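Local coordinates for protein ofchtiv-allosamidin (Ostrinia furnacalis, PDB 6JMB) that probably hydrolyses the beta-1,4 linkages of chitin as a group IV insect chitinase of glycoside hydrolase family 18, and binds allosamidin in its cleft, at residues A[65-70]-A[115-120]; A[107-112]-A[152-157]; A[200-205]-A[263-268]. One frame throughout, in Å; residues are numbered along the deposited sequence.

Contact 1: A[65-70]-A[115-120]; sequences QFTSLK and EYNFDG
The methyl group CG2 of T67 sits over one face of the F118 ring, offset toward the rim, 3.6 Å from the ring centroid and close to the ring normal: a CH-pi contact. Beyond it the side chains of F66 and F118 cross at about a right angle, CD2 of F66 meeting CE1 of F118 at 3.8 Å. Threonine suits the spot because its two branches divide the work. With OG1 in the crowded position between backbone N and carbonyl carbon (chi1 62°), the hydroxyl donates to the carbonyl O of Y116 at 2.7 Å, approaching nearly along the C=O axis. The same OG1 accepts from a water that also takes a bond from N117 ND2.

The Y116 carbonyl belongs to the last turn of helix 99-116, which N117, with positive phi, closes in a Schellman motif; asparagine tolerates such backbone angles well. In the TIM barrel of family 18 this turn leads the chain into strand 120-124, which runs parallel to strand 77-83.

K70 completes the seam. The bend at chi3 (-77°) sets CE, from which NZ extends to N117 O at 2.8 Å; a long cationic chain can serve a carbonyl and a carboxylate together. The lysine and D119 meet tip to tip in a salt bridge, NZ to OD2 at 2.9 Å on the syn side, 30° out of the carboxylate plane, with a weak second bond from NZ to OD1. D119 OD2 also accepts from the backbone N of T78. F66 turns its ring edge-to-face with Y38, and V80 and Y38 touch F118.

Contact 2: A[107-112]-A[152-157]; sequences QTSLAM and EEFDNY
L110 lays its two methyls against Y157: CD2 lies 3.6 Å from Y157 CE1, while CD1 stands 4.0 Å above one face of the ring, offset toward the rim. The two side chains cross at about a right angle. Here, on the outer wall of the TIM barrel, helix 99-116 meets the last part of helix 138-154 and the turn that follows it, where Y157 lies. CG of L110, anti to the backbone N (chi1 174°), is carried out toward Y157, and a branched leucine suits the site because both its methyls then meet the ring. Its approach to F154 is loose, with CD1 4.5 Å from CE1.

One carboxylate oxygen, E153 OE2, lies in the ring plane at the edge of Y157 and 4.0 Å from L110 CD2. One turn earlier on helix 99-116, Q107 crosses E153 at about a right angle, their amide and carboxylate planes 80° apart. They join through a water that donates to Q107 OE1 at 2.8 Å and to E153 OE1 at 3.1 Å, a sensible link between two acceptors. An alanine here, in place of E153, would probably leave the water with Q107 OE1 as its one partner among these side chains and open a gap beside L110 CD2 and the Y157 edge.

Behind this shell L159 packs on both L110 and F154, I113 on F154, and I106 on E153. S109, small and polar, brings OG to the edge of the F154 ring, near its plane, while that hydroxyl is bonded to the backbone O of F105 one turn back.

Contact 3: A[200-205]-A[263-268]; sequences DSVTGH and APNSPS
V202 and P267 face each other as a non-hydrogen-bonded antiparallel pair, a single bridge with their CA atoms 4.2 Å apart; on its flanks S268 N donates to S201 O (3.0 Å) and T203 N to S266 O (2.8 Å). Proline fits such a place, since the bridge asks for no N-H from this residue. S266 O also receives a CA-H...O contact from V202 CA.

Beyond the bridge the chain folds into a type II beta turn from A263 to S266, with P264 second and N265 third; the fixed phi of proline suits the former and asparagine's tolerance of positive phi the latter. N265 N donates to T203 O. OG1 of T203 lies between its own backbone N and carbonyl carbon (chi1 59°), turned to the A263 carbonyl, while CG2 packs near S266 O; threonine thus offers the turn a hydroxyl and a methyl at once. T203 OG1 donates to A263 O at 3.0 Å, in the carbonyl plane and on a lone pair. S266 OG grips the same carbonyl from within the turn at 2.6 Å, so two hydroxyls hold one oxygen.

The 200-205 loop follows strand 187-190 of the barrel, whereas 263-268 follows strand 243-256 and probably opens the small insertion domain characteristic of many family 18 chitinases; the contact ties one to the other.

V202 CG2 approaches N265 OD1 to 3.4 Å, the side chains crossing at a slant, while N265 ND2 is held by E213 O. P264 CG lies 3.6 Å from H205 NE2, and that nitrogen is hydrogen-bonded to D304 OD2. W318 touches T203, H205 and P264 alike. At the far end a water bridges D200 O and S268 OG, and the backbone N of G270 also bonds to that hydroxyl.

In the fold
Contacts 1 and 2 are neighbours on one side of the barrel, their centres about 15 Å apart, and both draw on helix 99-116: its middle serves contact 2 and its end contact 1. They meet directly where F118 CD2 lies 4.2 Å from M112 O. Contact 3 stands on the opposite side of the chain's centre, with centres about 42 Å from contact 1 and about 45 Å from contact 2. Strand 120-124 runs from contact 1 to D124 of the allosamizoline pocket, with E126 just after it; D119 opens the DxxDxDxE signature of family 18 that these two belong to. The side chain of F66 is about 12 Å from this ligand.

Contact 1: A[65-70]-A[115-120]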
loop_
_atom_site.group_PDB
_atom_site.type_symbol
_atom_site.label_atom_id
_atom_site.label_comp_id
_atom_site.label_asym_id
_atom_site.label_seq_id
_atom_site.Cartn_x
_atom_site.Cartn_y
_atom_site.Cartn_z
ATOM N N GLN A 65 -18.720 -9.305 -7.445
ATOM C CA GLN A 65 -19.337 -8.400 -6.480
ATOM C C GLN A 65 -18.528 -7.117 -6.367
ATOM O O GLN A 65 -19.091 -6.017 -6.298
ATOM C CB GLN A 65 -19.438 -9.071 -5.115
ATOM C CG GLN A 65 -20.490 -10.155 -5.028
ATOM C CD GLN A 65 -20.551 -10.767 -3.647
ATOM O OE1 GLN A 65 -20.524 -11.989 -3.494
ATOM N NE2 GLN A 65 -20.621 -9.916 -2.627
ATOM N N PHE A 66 -17.199 -7.246 -6.382
ATOM C CA PHE A 66 -16.311 -6.094 -6.289
ATOM C C PHE A 66 -16.472 -5.174 -7.491
ATOM O O PHE A 66 -16.648 -3.961 -7.336
ATOM C CB PHE A 66 -14.873 -6.604 -6.167
ATOM C CG PHE A 66 -13.839 -5.528 -5.952
ATOM C CD1 PHE A 66 -13.552 -5.060 -4.676
ATOM C CD2 PHE A 66 -13.125 -5.020 -7.023
ATOM C CE1 PHE A 66 -12.578 -4.092 -4.478
ATOM C CE2 PHE A 66 -12.154 -4.043 -6.832
ATOM C CZ PHE A 66 -11.881 -3.587 -5.556
ATOM N N THR A 67 -16.414 -5.727 -8.709
ATOM C CA THR A 67 -16.555 -4.864 -9.877
ATOM C C THR A 67 -17.966 -4.311 -10.006
ATOM O O THR A 67 -18.149 -3.242 -10.598
ATOM C CB THR A 67 -16.107 -5.565 -11.163
ATOM O OG1 THR A 67 -16.942 -6.707 -11.398
ATOM C CG2 THR A 67 -14.652 -6.009 -11.051
ATOM N N SER A 68 -18.956 -4.987 -9.419
ATOM C CA SER A 68 -20.323 -4.482 -9.433
ATOM C C SER A 68 -20.506 -3.237 -8.579
ATOM O O SER A 68 -21.588 -2.638 -8.626
ATOM C CB SER A 68 -21.301 -5.572 -8.997
ATOM O OG SER A 68 -21.387 -6.574 -9.999
ATOM N N LEU A 69 -19.495 -2.834 -7.803
ATOM C CA LEU A 69 -19.562 -1.536 -7.144
ATOM C C LEU A 69 -19.740 -0.401 -8.146
ATOM O O LEU A 69 -20.217 0.674 -7.768
ATOM C CB LEU A 69 -18.309 -1.306 -6.297
ATOM C CG LEU A 69 -18.155 -2.206 -5.068
ATOM C CD1 LEU A 69 -16.728 -2.133 -4.528
ATOM C CD2 LEU A 69 -19.173 -1.839 -3.987
ATOM N N LYS A 70 -19.375 -0.619 -9.414
ATOM C CA LYS A 70 -19.614 0.380 -10.450
ATOM C C LYS A 70 -21.099 0.598 -10.716
ATOM O O LYS A 70 -21.463 1.613 -11.320
ATOM C CB LYS A 70 -18.884 -0.011 -11.735
ATOM C CG LYS A 70 -17.376 0.081 -11.606
ATOM C CD LYS A 70 -16.687 -0.267 -12.917
ATOM C CE LYS A 70 -16.660 -1.770 -13.152
ATOM N NZ LYS A 70 -15.884 -2.088 -14.381
ATOM N N GLU A 115 -13.528 -11.101 -18.043
ATOM C CA GLU A 115 -14.616 -11.968 -17.603
ATOM C C GLU A 115 -15.235 -11.491 -16.295
ATOM O O GLU A 115 -16.434 -11.689 -16.072
ATOM C CB GLU A 115 -14.158 -13.423 -17.518
ATOM C CG GLU A 115 -13.331 -13.773 -16.308
ATOM C CD GLU A 115 -12.880 -15.220 -16.321
ATOM O OE1 GLU A 115 -13.758 -16.101 -16.330
ATOM O OE2 GLU A 115 -11.652 -15.470 -16.323
ATOM N N TYR A 116 -14.454 -10.842 -15.438
ATOM C CA TYR A 116 -14.948 -10.369 -14.154
ATOM C C TYR A 116 -15.252 -8.881 -14.150
ATOM O O TYR A 116 -15.644 -8.349 -13.111
ATOM C CB TYR A 116 -13.968 -10.744 -13.032
ATOM C CG TYR A 116 -13.776 -12.244 -12.920
ATOM C CD1 TYR A 116 -14.850 -13.081 -12.638
ATOM C CD2 TYR A 116 -12.530 -12.825 -13.117
ATOM C CE1 TYR A 116 -14.681 -14.457 -12.551
ATOM C CE2 TYR A 116 -12.352 -14.202 -13.033
ATOM C CZ TYR A 116 -13.436 -15.007 -12.748
ATOM O OH TYR A 116 -13.274 -16.375 -12.662
ATOM N N ASN A 117 -15.089 -8.207 -15.289
ATOM C CA ASN A 117 -15.451 -6.800 -15.470
ATOM C C ASN A 117 -14.548 -5.834 -14.698
ATOM O O ASN A 117 -15.003 -4.782 -14.232
ATOM C CB ASN A 117 -16.934 -6.528 -15.183
ATOM C CG ASN A 117 -17.410 -5.232 -15.796
ATOM O OD1 ASN A 117 -16.970 -4.849 -16.880
ATOM N ND2 ASN A 117 -18.301 -4.541 -15.097
ATOM N N PHE A 118 -13.269 -6.170 -14.562
ATOM C CA PHE A 118 -12.298 -5.214 -14.058
ATOM C C PHE A 118 -11.956 -4.192 -15.141
ATOM O O PHE A 118 -12.168 -4.419 -16.337
ATOM C CB PHE A 118 -11.022 -5.936 -13.612
ATOM C CG PHE A 118 -11.160 -6.676 -12.306
ATOM C CD1 PHE A 118 -11.122 -5.995 -11.095
ATOM C CD2 PHE A 118 -11.305 -8.060 -12.289
ATOM C CE1 PHE A 118 -11.244 -6.680 -9.896
ATOM C CE2 PHE A 118 -11.426 -8.755 -11.091
ATOM C CZ PHE A 118 -11.398 -8.062 -9.890
ATOM N N ASP A 119 -11.403 -3.058 -14.711
ATOM C CA ASP A 119 -11.027 -1.988 -15.626
ATOM C C ASP A 119 -9.535 -1.933 -15.900
ATOM O O ASP A 119 -9.085 -1.050 -16.641
ATOM C CB ASP A 119 -11.505 -0.642 -15.081
ATOM C CG ASP A 119 -12.990 -0.609 -14.893
ATOM O OD1 ASP A 119 -13.714 -0.641 -15.912
ATOM O OD2 ASP A 119 -13.442 -0.591 -13.730
ATOM N N GLY A 120 -8.761 -2.844 -15.332
ATOM C CA GLY A 120 -7.334 -2.854 -15.569
ATOM C C GLY A 120 -6.610 -3.690 -14.534
ATOM O O GLY A 120 -7.222 -4.359 -13.701
HETATM O O HOH W 1 -19.341 -6.192 -12.557
#

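Contact 2: A[107-112]-A[152-157]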
loop_
_atom_site.group_PDB
_atom_site.type_symbol
_atom_site.label_atom_id
_atom_site.label_comp_id
_atom_site.label_asym_id
_atom_site.label_seq_id
_atom_site.Cartn_x
_atom_site.Cartn_y
_atom_site.Cartn_z
ATOM N N GLN A 107 -2.267 -12.633 -21.750
ATOM C CA GLN A 107 -3.538 -13.199 -22.197
ATOM C C GLN A 107 -4.382 -13.711 -21.032
ATOM O O GLN A 107 -5.602 -13.513 -21.019
ATOM C CB GLN A 107 -3.294 -14.299 -23.232
ATOM C CG GLN A 107 -2.713 -13.781 -24.546
ATOM C CD GLN A 107 -3.525 -12.643 -25.146
ATOM O OE1 GLN A 107 -2.980 -11.598 -25.510
ATOM N NE2 GLN A 107 -4.833 -12.839 -25.254
ATOM N N THR A 108 -3.771 -14.387 -20.052
ATOM C CA THR A 108 -4.571 -14.927 -18.952
ATOM C C THR A 108 -5.031 -13.832 -17.994
ATOM O O THR A 108 -6.150 -13.898 -17.469
ATOM C CB THR A 108 -3.835 -16.038 -18.204
ATOM O OG1 THR A 108 -2.582 -15.555 -17.709
ATOM C CG2 THR A 108 -3.606 -17.238 -19.110
ATOM N N SER A 109 -4.191 -12.822 -17.742
ATOM C CA SER A 109 -4.654 -11.707 -16.920
ATOM C C SER A 109 -5.750 -10.926 -17.631
ATOM O O SER A 109 -6.743 -10.531 -17.007
ATOM C CB SER A 109 -3.489 -10.800 -16.511
ATOM O OG SER A 109 -2.964 -10.079 -17.613
ATOM N N LEU A 110 -5.610 -10.722 -18.945
ATOM C CA LEU A 110 -6.666 -10.054 -19.699
ATOM C C LEU A 110 -7.974 -10.832 -19.627
ATOM O O LEU A 110 -9.049 -10.238 -19.493
ATOM C CB LEU A 110 -6.232 -9.882 -21.154
ATOM C CG LEU A 110 -7.264 -9.319 -22.128
ATOM C CD1 LEU A 110 -7.600 -7.889 -21.764
ATOM C CD2 LEU A 110 -6.726 -9.391 -23.546
ATOM N N ALA A 111 -7.901 -12.162 -19.714
ATOM C CA ALA A 111 -9.111 -12.979 -19.625
ATOM C C ALA A 111 -9.828 -12.772 -18.294
ATOM O O ALA A 111 -11.058 -12.631 -18.258
ATOM C CB ALA A 111 -8.769 -14.456 -19.840
ATOM N N MET A 112 -9.081 -12.760 -17.186
ATOM C CA MET A 112 -9.698 -12.513 -15.884
ATOM C C MET A 112 -10.285 -11.110 -15.813
ATOM O O MET A 112 -11.402 -10.918 -15.314
ATOM C CB MET A 112 -8.665 -12.723 -14.773
ATOM C CG MET A 112 -8.195 -14.169 -14.636
ATOM S SD MET A 112 -6.989 -14.409 -13.313
ATOM C CE MET A 112 -8.056 -14.370 -11.877
ATOM N N GLU A 152 0.736 -2.394 -24.664
ATOM C CA GLU A 152 0.405 -2.581 -26.073
ATOM C C GLU A 152 -0.881 -3.382 -26.241
ATOM O O GLU A 152 -1.730 -3.041 -27.076
ATOM C CB GLU A 152 1.568 -3.260 -26.790
ATOM C CG GLU A 152 2.705 -2.301 -27.103
ATOM C CD GLU A 152 3.963 -3.003 -27.568
ATOM O OE1 GLU A 152 4.010 -4.251 -27.522
ATOM O OE2 GLU A 152 4.909 -2.297 -27.980
ATOM N N GLU A 153 -1.059 -4.432 -25.442
ATOM C CA GLU A 153 -2.278 -5.222 -25.557
ATOM C C GLU A 153 -3.469 -4.514 -24.926
ATOM O O GLU A 153 -4.568 -4.509 -25.497
ATOM C CB GLU A 153 -2.079 -6.586 -24.902
ATOM C CG GLU A 153 -3.279 -7.508 -25.036
ATOM C CD GLU A 153 -3.533 -7.926 -26.468
ATOM O OE1 GLU A 153 -2.573 -7.926 -27.269
ATOM O OE2 GLU A 153 -4.692 -8.261 -26.790
ATOM N N PHE A 154 -3.273 -3.916 -23.750
ATOM C CA PHE A 154 -4.394 -3.318 -23.031
ATOM C C PHE A 154 -4.992 -2.141 -23.794
ATOM O O PHE A 154 -6.183 -1.844 -23.641
ATOM C CB PHE A 154 -3.948 -2.860 -21.640
ATOM C CG PHE A 154 -3.921 -3.952 -20.603
ATOM C CD1 PHE A 154 -3.830 -5.288 -20.962
ATOM C CD2 PHE A 154 -3.989 -3.631 -19.256
ATOM C CE1 PHE A 154 -3.797 -6.287 -19.992
ATOM C CE2 PHE A 154 -3.962 -4.619 -18.288
ATOM C CZ PHE A 154 -3.866 -5.946 -18.651
ATOM N N ASP A 155 -4.187 -1.458 -24.613
ATOM C CA ASP A 155 -4.695 -0.319 -25.368
ATOM C C ASP A 155 -5.757 -0.722 -26.384
ATOM O O ASP A 155 -6.563 0.123 -26.788
ATOM C CB ASP A 155 -3.546 0.434 -26.040
ATOM C CG ASP A 155 -2.914 1.476 -25.127
ATOM O OD1 ASP A 155 -3.442 1.710 -24.017
ATOM O OD2 ASP A 155 -1.890 2.069 -25.527
ATOM N N ASN A 156 -5.786 -1.991 -26.800
ATOM C CA ASN A 156 -6.860 -2.463 -27.669
ATOM C C ASN A 156 -8.206 -2.502 -26.959
ATOM O O ASN A 156 -9.244 -2.570 -27.626
ATOM C CB ASN A 156 -6.529 -3.851 -28.212
ATOM C CG ASN A 156 -5.318 -3.843 -29.119
ATOM O OD1 ASN A 156 -5.209 -3.008 -30.017
ATOM N ND2 ASN A 156 -4.391 -4.767 -28.882
ATOM N N TYR A 157 -8.214 -2.456 -25.627
ATOM C CA TYR A 157 -9.440 -2.563 -24.852
ATOM C C TYR A 157 -9.699 -1.363 -23.948
ATOM O O TYR A 157 -10.695 -1.366 -23.214
ATOM C CB TYR A 157 -9.425 -3.851 -24.013
ATOM C CG TYR A 157 -9.139 -5.112 -24.814
ATOM C CD1 TYR A 157 -7.839 -5.553 -25.016
ATOM C CD2 TYR A 157 -10.175 -5.866 -25.358
ATOM C CE1 TYR A 157 -7.570 -6.703 -25.745
ATOM C CE2 TYR A 157 -9.918 -7.022 -26.083
ATOM C CZ TYR A 157 -8.614 -7.435 -26.274
ATOM O OH TYR A 157 -8.353 -8.583 -26.995
HETATM O O HOH W 2 -0.710 -10.211 -26.340
#

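Contact 3: A[200-205]-A[263-268]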
loop_
_atom_site.group_PDB
_atom_site.type_symbol
_atom_site.label_atom_id
_atom_site.label_comp_id
_atom_site.label_asym_id
_atom_site.label_seq_id
_atom_site.Cartn_x
_atom_site.Cartn_y
_atom_site.Cartn_z
ATOM N N ASP A 200 13.421 -4.080 12.544
ATOM C CA ASP A 200 14.521 -3.186 12.874
ATOM C C ASP A 200 15.007 -3.432 14.302
ATOM O O ASP A 200 14.327 -4.052 15.127
ATOM C CB ASP A 200 14.087 -1.722 12.749
ATOM C CG ASP A 200 13.938 -1.273 11.309
ATOM O OD1 ASP A 200 14.679 -1.776 10.433
ATOM O OD2 ASP A 200 13.089 -0.386 11.055
ATOM N N SER A 201 16.201 -2.912 14.595
ATOM C CA SER A 201 16.776 -3.071 15.925
ATOM C C SER A 201 16.269 -2.032 16.914
ATOM O O SER A 201 16.507 -2.175 18.119
ATOM C CB SER A 201 18.299 -2.986 15.849
ATOM O OG SER A 201 18.699 -1.696 15.427
ATOM N N VAL A 202 15.581 -0.997 16.430
ATOM C CA VAL A 202 15.055 0.081 17.256
ATOM C C VAL A 202 13.653 0.397 16.756
ATOM O O VAL A 202 13.286 0.073 15.625
ATOM C CB VAL A 202 15.935 1.352 17.173
ATOM C CG1 VAL A 202 17.343 1.081 17.728
ATOM C CG2 VAL A 202 16.034 1.848 15.732
ATOM N N THR A 203 12.866 1.039 17.616
ATOM C CA THR A 203 11.557 1.530 17.197
ATOM C C THR A 203 11.719 2.584 16.111
ATOM O O THR A 203 12.734 3.279 16.028
ATOM C CB THR A 203 10.816 2.149 18.385
ATOM O OG1 THR A 203 11.592 3.235 18.916
ATOM C CG2 THR A 203 10.569 1.111 19.477
ATOM N N GLY A 204 10.706 2.692 15.263
ATOM C CA GLY A 204 10.729 3.668 14.190
ATOM C C GLY A 204 9.343 3.781 13.603
ATOM O O GLY A 204 8.466 2.947 13.855
ATOM N N HIS A 205 9.151 4.832 12.821
ATOM C CA HIS A 205 7.830 5.121 12.290
ATOM C C HIS A 205 7.565 4.345 11.011
ATOM O O HIS A 205 8.452 4.157 10.172
ATOM C CB HIS A 205 7.653 6.617 12.041
ATOM C CG HIS A 205 7.829 7.450 13.272
ATOM N ND1 HIS A 205 7.064 7.281 14.405
ATOM C CD2 HIS A 205 8.693 8.456 13.546
ATOM C CE1 HIS A 205 7.445 8.153 15.323
ATOM N NE2 HIS A 205 8.430 8.879 14.825
ATOM N N ALA A 263 11.239 6.623 23.255
ATOM C CA ALA A 263 11.202 7.517 22.118
ATOM C C ALA A 263 11.282 6.696 20.833
ATOM O O ALA A 263 11.634 5.513 20.854
ATOM C CB ALA A 263 12.386 8.481 22.193
ATOM N N PRO A 264 10.971 7.300 19.687
ATOM C CA PRO A 264 11.371 6.685 18.420
ATOM C C PRO A 264 12.873 6.449 18.449
ATOM O O PRO A 264 13.619 7.165 19.123
ATOM C CB PRO A 264 10.991 7.742 17.372
ATOM C CG PRO A 264 9.950 8.594 18.043
ATOM C CD PRO A 264 10.333 8.614 19.493
ATOM N N ASN A 265 13.307 5.403 17.745
ATOM C CA ASN A 265 14.714 5.006 17.679
ATOM C C ASN A 265 15.268 4.526 19.017
ATOM O O ASN A 265 16.459 4.691 19.306
ATOM C CB ASN A 265 15.593 6.071 17.023
ATOM C CG ASN A 265 15.414 6.083 15.533
ATOM O OD1 ASN A 265 15.863 5.165 14.842
ATOM N ND2 ASN A 265 14.707 7.084 15.027
ATOM N N SER A 266 14.413 3.904 19.822
ATOM C CA SER A 266 14.817 3.232 21.046
ATOM C C SER A 266 14.964 1.739 20.790
ATOM O O SER A 266 14.166 1.156 20.045
ATOM C CB SER A 266 13.755 3.420 22.125
ATOM O OG SER A 266 13.545 4.788 22.414
ATOM N N PRO A 267 15.957 1.106 21.412
ATOM C CA PRO A 267 16.149 -0.339 21.238
ATOM C C PRO A 267 14.863 -1.141 21.415
ATOM O O PRO A 267 14.071 -0.910 22.337
ATOM C CB PRO A 267 17.179 -0.681 22.320
ATOM C CG PRO A 267 17.996 0.568 22.426
ATOM C CD PRO A 267 17.028 1.713 22.222
ATOM N N SER A 268 14.669 -2.094 20.509
ATOM C CA SER A 268 13.527 -2.987 20.495
ATOM C C SER A 268 14.012 -4.432 20.551
ATOM O O SER A 268 15.127 -4.749 20.122
ATOM C CB SER A 268 12.715 -2.779 19.210
ATOM O OG SER A 268 11.756 -3.810 19.033
HETATM O O HOH W 3 12.276 -4.956 16.769
#